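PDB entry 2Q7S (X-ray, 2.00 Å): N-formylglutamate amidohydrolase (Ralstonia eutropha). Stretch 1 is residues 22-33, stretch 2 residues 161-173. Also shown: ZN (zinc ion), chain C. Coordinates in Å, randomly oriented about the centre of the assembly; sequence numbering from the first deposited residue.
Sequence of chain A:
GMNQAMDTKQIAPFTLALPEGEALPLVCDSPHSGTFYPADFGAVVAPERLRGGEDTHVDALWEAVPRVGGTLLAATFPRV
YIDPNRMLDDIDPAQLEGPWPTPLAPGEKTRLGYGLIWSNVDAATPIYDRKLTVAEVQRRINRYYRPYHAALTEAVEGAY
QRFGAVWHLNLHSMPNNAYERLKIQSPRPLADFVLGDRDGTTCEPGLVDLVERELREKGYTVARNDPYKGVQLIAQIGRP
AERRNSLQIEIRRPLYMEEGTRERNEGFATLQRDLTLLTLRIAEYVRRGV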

# COMPACT_ATOMS: atom_id res chain seq x y z
N GLU A 22 24.07 -3.89 -6.38
CA GLU A 22 23.67 -2.98 -7.45
C GLU A 22 22.27 -2.50 -7.16
O GLU A 22 21.40 -3.32 -6.85
CB GLU A 22 23.72 -3.71 -8.81
CG GLU A 22 22.79 -3.15 -9.93
CD GLU A 22 22.59 -4.12 -11.11
OE1 GLU A 22 22.88 -5.35 -10.96
OE2 GLU A 22 22.13 -3.65 -12.18
N ALA A 23 22.05 -1.19 -7.17
CA ALA A 23 20.69 -0.64 -7.10
C ALA A 23 20.01 -0.64 -8.50
O ALA A 23 20.70 -0.56 -9.53
CB ALA A 23 20.70 0.75 -6.48
N LEU A 24 18.67 -0.76 -8.52
CA LEU A 24 17.83 -0.60 -9.74
C LEU A 24 16.70 0.34 -9.39
O LEU A 24 16.35 0.44 -8.21
CB LEU A 24 17.24 -1.97 -10.12
CG LEU A 24 18.25 -2.96 -10.71
CD1 LEU A 24 17.60 -4.38 -10.80
CD2 LEU A 24 18.70 -2.50 -12.10
N PRO A 25 16.08 1.02 -10.37
CA PRO A 25 14.97 1.93 -10.02
C PRO A 25 13.61 1.21 -9.83
O PRO A 25 12.64 1.46 -10.58
CB PRO A 25 14.87 2.83 -11.23
CG PRO A 25 15.34 1.96 -12.40
CD PRO A 25 16.37 1.00 -11.82
N LEU A 26 13.59 0.33 -8.87
CA LEU A 26 12.40 -0.37 -8.41
C LEU A 26 12.22 0.08 -6.98
O LEU A 26 13.01 -0.26 -6.08
CB LEU A 26 12.62 -1.86 -8.49
CG LEU A 26 11.48 -2.68 -7.87
CD1 LEU A 26 10.27 -2.60 -8.75
CD2 LEU A 26 11.97 -4.13 -7.65
N VAL A 27 11.18 0.86 -6.75
CA VAL A 27 10.92 1.41 -5.41
C VAL A 27 9.55 0.87 -5.00
O VAL A 27 8.58 1.01 -5.76
CB VAL A 27 10.88 2.95 -5.43
CG1 VAL A 27 10.49 3.54 -4.05
CG2 VAL A 27 12.21 3.48 -5.91
N CYS A 28 9.48 0.25 -3.82
CA CYS A 28 8.27 -0.46 -3.38
C CYS A 28 7.84 0.06 -2.02
O CYS A 28 8.68 0.21 -1.13
CB CYS A 28 8.51 -1.96 -3.36
SG CYS A 28 8.92 -2.63 -4.94
N ASP A 29 6.56 0.42 -1.85
CA ASP A 29 6.12 0.75 -0.51
C ASP A 29 4.93 -0.09 -0.00
O ASP A 29 4.09 -0.46 -0.76
CB ASP A 29 5.92 2.23 -0.32
CG ASP A 29 4.65 2.72 -0.86
OD1 ASP A 29 4.41 2.51 -2.05
OD2 ASP A 29 3.91 3.39 -0.08
N SER A 30 4.98 -0.39 1.30
CA SER A 30 3.93 -1.11 2.03
C SER A 30 3.39 -0.08 3.06
O SER A 30 3.86 -0.01 4.24
CB SER A 30 4.49 -2.39 2.66
OG SER A 30 3.59 -3.13 3.48
N PRO A 31 2.36 0.68 2.68
CA PRO A 31 1.83 1.73 3.59
C PRO A 31 0.94 1.25 4.74
O PRO A 31 0.64 2.01 5.66
CB PRO A 31 1.00 2.61 2.64
CG PRO A 31 0.59 1.69 1.56
CD PRO A 31 1.68 0.68 1.37
N HIS A 32 0.46 0.02 4.65
CA HIS A 32 -0.59 -0.49 5.49
C HIS A 32 -0.22 -1.59 6.43
O HIS A 32 -1.08 -2.07 7.14
CB HIS A 32 -1.72 -0.92 4.59
CG HIS A 32 -2.39 0.23 3.92
ND1 HIS A 32 -3.21 0.08 2.84
CD2 HIS A 32 -2.35 1.56 4.19
CE1 HIS A 32 -3.66 1.27 2.47
NE2 HIS A 32 -3.16 2.18 3.28
N SER A 33 1.07 -1.97 6.44
CA SER A 33 1.55 -3.09 7.20
C SER A 33 1.98 -2.77 8.63
O SER A 33 2.38 -3.67 9.37
CB SER A 33 2.69 -3.82 6.47
OG SER A 33 3.74 -2.96 6.06
N GLN A 161 16.28 10.18 -10.87
CA GLN A 161 17.39 11.07 -11.18
C GLN A 161 18.60 10.29 -11.66
O GLN A 161 19.28 10.71 -12.59
CB GLN A 161 17.76 11.88 -9.97
CG GLN A 161 18.80 12.96 -10.26
CD GLN A 161 18.77 14.07 -9.26
OE1 GLN A 161 18.07 15.05 -9.46
NE2 GLN A 161 19.48 13.89 -8.14
N ARG A 162 18.88 9.15 -11.03
CA ARG A 162 20.04 8.32 -11.44
C ARG A 162 19.76 7.52 -12.74
O ARG A 162 20.61 7.40 -13.62
CB ARG A 162 20.39 7.39 -10.35
CG ARG A 162 21.34 6.30 -10.73
CD ARG A 162 21.84 5.56 -9.55
NE ARG A 162 22.60 4.43 -10.05
CZ ARG A 162 23.07 3.46 -9.28
NH1 ARG A 162 22.88 3.47 -7.97
NH2 ARG A 162 23.70 2.47 -9.85
N PHE A 163 18.56 6.97 -12.87
CA PHE A 163 18.32 6.02 -13.94
C PHE A 163 17.56 6.58 -15.14
O PHE A 163 17.65 6.02 -16.22
CB PHE A 163 17.61 4.79 -13.39
CG PHE A 163 18.50 3.93 -12.51
CD1 PHE A 163 19.33 2.98 -13.06
CD2 PHE A 163 18.46 4.04 -11.15
CE1 PHE A 163 20.11 2.18 -12.24
CE2 PHE A 163 19.25 3.23 -10.34
CZ PHE A 163 20.07 2.34 -10.87
N GLY A 164 16.81 7.66 -14.94
CA GLY A 164 15.97 8.22 -16.01
C GLY A 164 14.69 7.47 -16.22
O GLY A 164 13.99 7.75 -17.17
N ALA A 165 14.34 6.58 -15.30
CA ALA A 165 13.08 5.89 -15.26
C ALA A 165 12.89 5.43 -13.82
O ALA A 165 13.84 5.32 -13.06
CB ALA A 165 13.10 4.71 -16.20
N VAL A 166 11.65 5.10 -13.47
CA VAL A 166 11.35 4.48 -12.20
C VAL A 166 10.09 3.60 -12.32
O VAL A 166 9.15 3.87 -13.08
CB VAL A 166 11.21 5.57 -11.08
CG1 VAL A 166 10.01 6.49 -11.35
CG2 VAL A 166 11.14 4.93 -9.69
N TRP A 167 10.10 2.54 -11.56
CA TRP A 167 8.96 1.62 -11.45
C TRP A 167 8.65 1.50 -9.98
O TRP A 167 9.49 1.02 -9.19
CB TRP A 167 9.30 0.26 -12.06
CG TRP A 167 9.36 0.25 -13.58
CD1 TRP A 167 8.37 -0.08 -14.44
CD2 TRP A 167 10.49 0.62 -14.39
NE1 TRP A 167 8.80 0.03 -15.73
CE2 TRP A 167 10.09 0.47 -15.74
CE3 TRP A 167 11.78 1.09 -14.11
CZ2 TRP A 167 10.93 0.77 -16.80
CZ3 TRP A 167 12.62 1.38 -15.16
CH2 TRP A 167 12.20 1.22 -16.49
N HIS A 168 7.47 2.02 -9.60
CA HIS A 168 6.99 2.04 -8.25
C HIS A 168 5.90 0.95 -8.06
O HIS A 168 4.99 0.90 -8.85
CB HIS A 168 6.41 3.40 -7.97
CG HIS A 168 5.62 3.46 -6.71
ND1 HIS A 168 4.34 3.97 -6.66
CD2 HIS A 168 5.92 3.07 -5.46
CE1 HIS A 168 3.91 3.91 -5.41
NE2 HIS A 168 4.86 3.38 -4.66
N LEU A 169 6.04 0.10 -7.04
CA LEU A 169 5.00 -0.88 -6.63
C LEU A 169 4.44 -0.44 -5.26
O LEU A 169 5.17 -0.25 -4.31
CB LEU A 169 5.51 -2.30 -6.58
CG LEU A 169 6.24 -2.90 -7.80
CD1 LEU A 169 6.64 -4.38 -7.59
CD2 LEU A 169 5.41 -2.72 -9.08
N ASN A 170 3.14 -0.24 -5.22
CA ASN A 170 2.38 0.08 -4.02
C ASN A 170 1.69 -1.23 -3.54
O ASN A 170 0.87 -1.80 -4.25
CB ASN A 170 1.36 1.19 -4.42
CG ASN A 170 0.63 1.78 -3.25
OD1 ASN A 170 -0.58 1.62 -3.13
ND2 ASN A 170 1.34 2.48 -2.39
N LEU A 171 2.05 -1.72 -2.36
CA LEU A 171 1.83 -3.09 -1.99
C LEU A 171 0.77 -3.21 -0.91
O LEU A 171 0.86 -2.53 0.11
CB LEU A 171 3.18 -3.70 -1.47
CG LEU A 171 4.37 -3.61 -2.42
CD1 LEU A 171 5.68 -4.14 -1.79
CD2 LEU A 171 4.10 -4.31 -3.73
N HIS A 172 -0.18 -4.14 -1.11
CA HIS A 172 -1.33 -4.30 -0.22
C HIS A 172 -1.75 -5.73 -0.08
O HIS A 172 -1.30 -6.62 -0.80
CB HIS A 172 -2.56 -3.50 -0.76
CG HIS A 172 -2.30 -2.06 -0.85
ND1 HIS A 172 -2.67 -1.17 0.14
CD2 HIS A 172 -1.59 -1.36 -1.76
CE1 HIS A 172 -2.23 0.02 -0.19
NE2 HIS A 172 -1.57 -0.06 -1.33
N SER A 173 -2.59 -5.94 0.92
CA SER A 173 -3.45 -7.12 0.96
C SER A 173 -4.90 -6.71 1.24
O SER A 173 -5.18 -5.68 1.82
CB SER A 173 -2.95 -8.10 2.03
OG SER A 173 -3.17 -7.59 3.31
ZN ZN C . -3.73 -1.65 1.74
O HOH W 1 24.13 0.44 -7.64
O HOH W 2 0.90 -2.35 2.89

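Three residues, Pro25, Asp29 and Phe163, cover the most surface in this contact, and each does a different job around a short parallel pairing of strands 26-30 and 166-173. The strand axes cross at 16°, and the backbone ladder is regular. Trp167 N donates to Pro25 O (2.9 Å), Val27 N to Trp167 O (3.0 Å), Leu169 N to Val27 O (3.0 Å), Asp29 N to Leu169 O (2.9 Å) and Leu171 N to Asp29 O (2.9 Å). Pro25, Val27 and Asp29 bond to Trp167, Leu169 and Leu171; Val27, in register with His168, bonds to the residues before and after it, as a parallel pair requires.

Pro25 buries the largest area. Lacking an amide hydrogen, it can take part in the ladder through its carbonyl alone, and it opens the pairing while its ring packs against the other stretch. Its CD lies 3.6 Å from the centroid of the Phe163 ring, only 8° off the ring normal, a CH-pi contact over one face. Its CG also meets Trp167 CZ3 at 3.9 Å, so the proline bridges two aromatic side chains. The cost is at Ala165: its O sits 3.3 Å from Pro25 CB and has no polar partner in the model.

Phe163 closes the helix just before Gly164, whose positive phi suits glycine. Besides receiving Pro25, its ring also meets the residues before Pro25, with Phe163 CZ 3.3 Å from Ala23 O. At the same end of the contact, water 1 joins the stretches by accepting from Ala23 N at 2.7 Å and from Arg162 NH2 at 3.0 Å.

Asp29 combines ladder and side-chain chemistry. OD1 accepts two hydrogen bonds, from His168 NE2 at 2.8 Å and from Asn170 ND2 at 3.1 Å. All three side chains leave the same face of the sheet, so one carboxylate oxygen can tie together two residues spaced two apart on the neighbouring strand. Its other oxygen is satisfied elsewhere in the structure. On the opposite face the rule is apolar: Leu26 CD1 packs 4.2 Å from Leu169 CG, and Cys28 SG 3.8 Å from Leu169 CB.

The polar network continues to the metal. His172 NE2 donates to Asn170 OD1 at 2.7 Å, which leaves His172 ND1 free to bind ZN at 2.0 Å; His32 ND1 binds it at 2.1 Å. The two atoms, His32 ND1 and His172 ND1, are 3.0 Å apart because they share the zinc, not because they hydrogen-bond. Nearby, water 2 accepts from His32 N (3.0 Å) and donates to Leu171 O (2.8 Å), linking the stretches beyond the last rung.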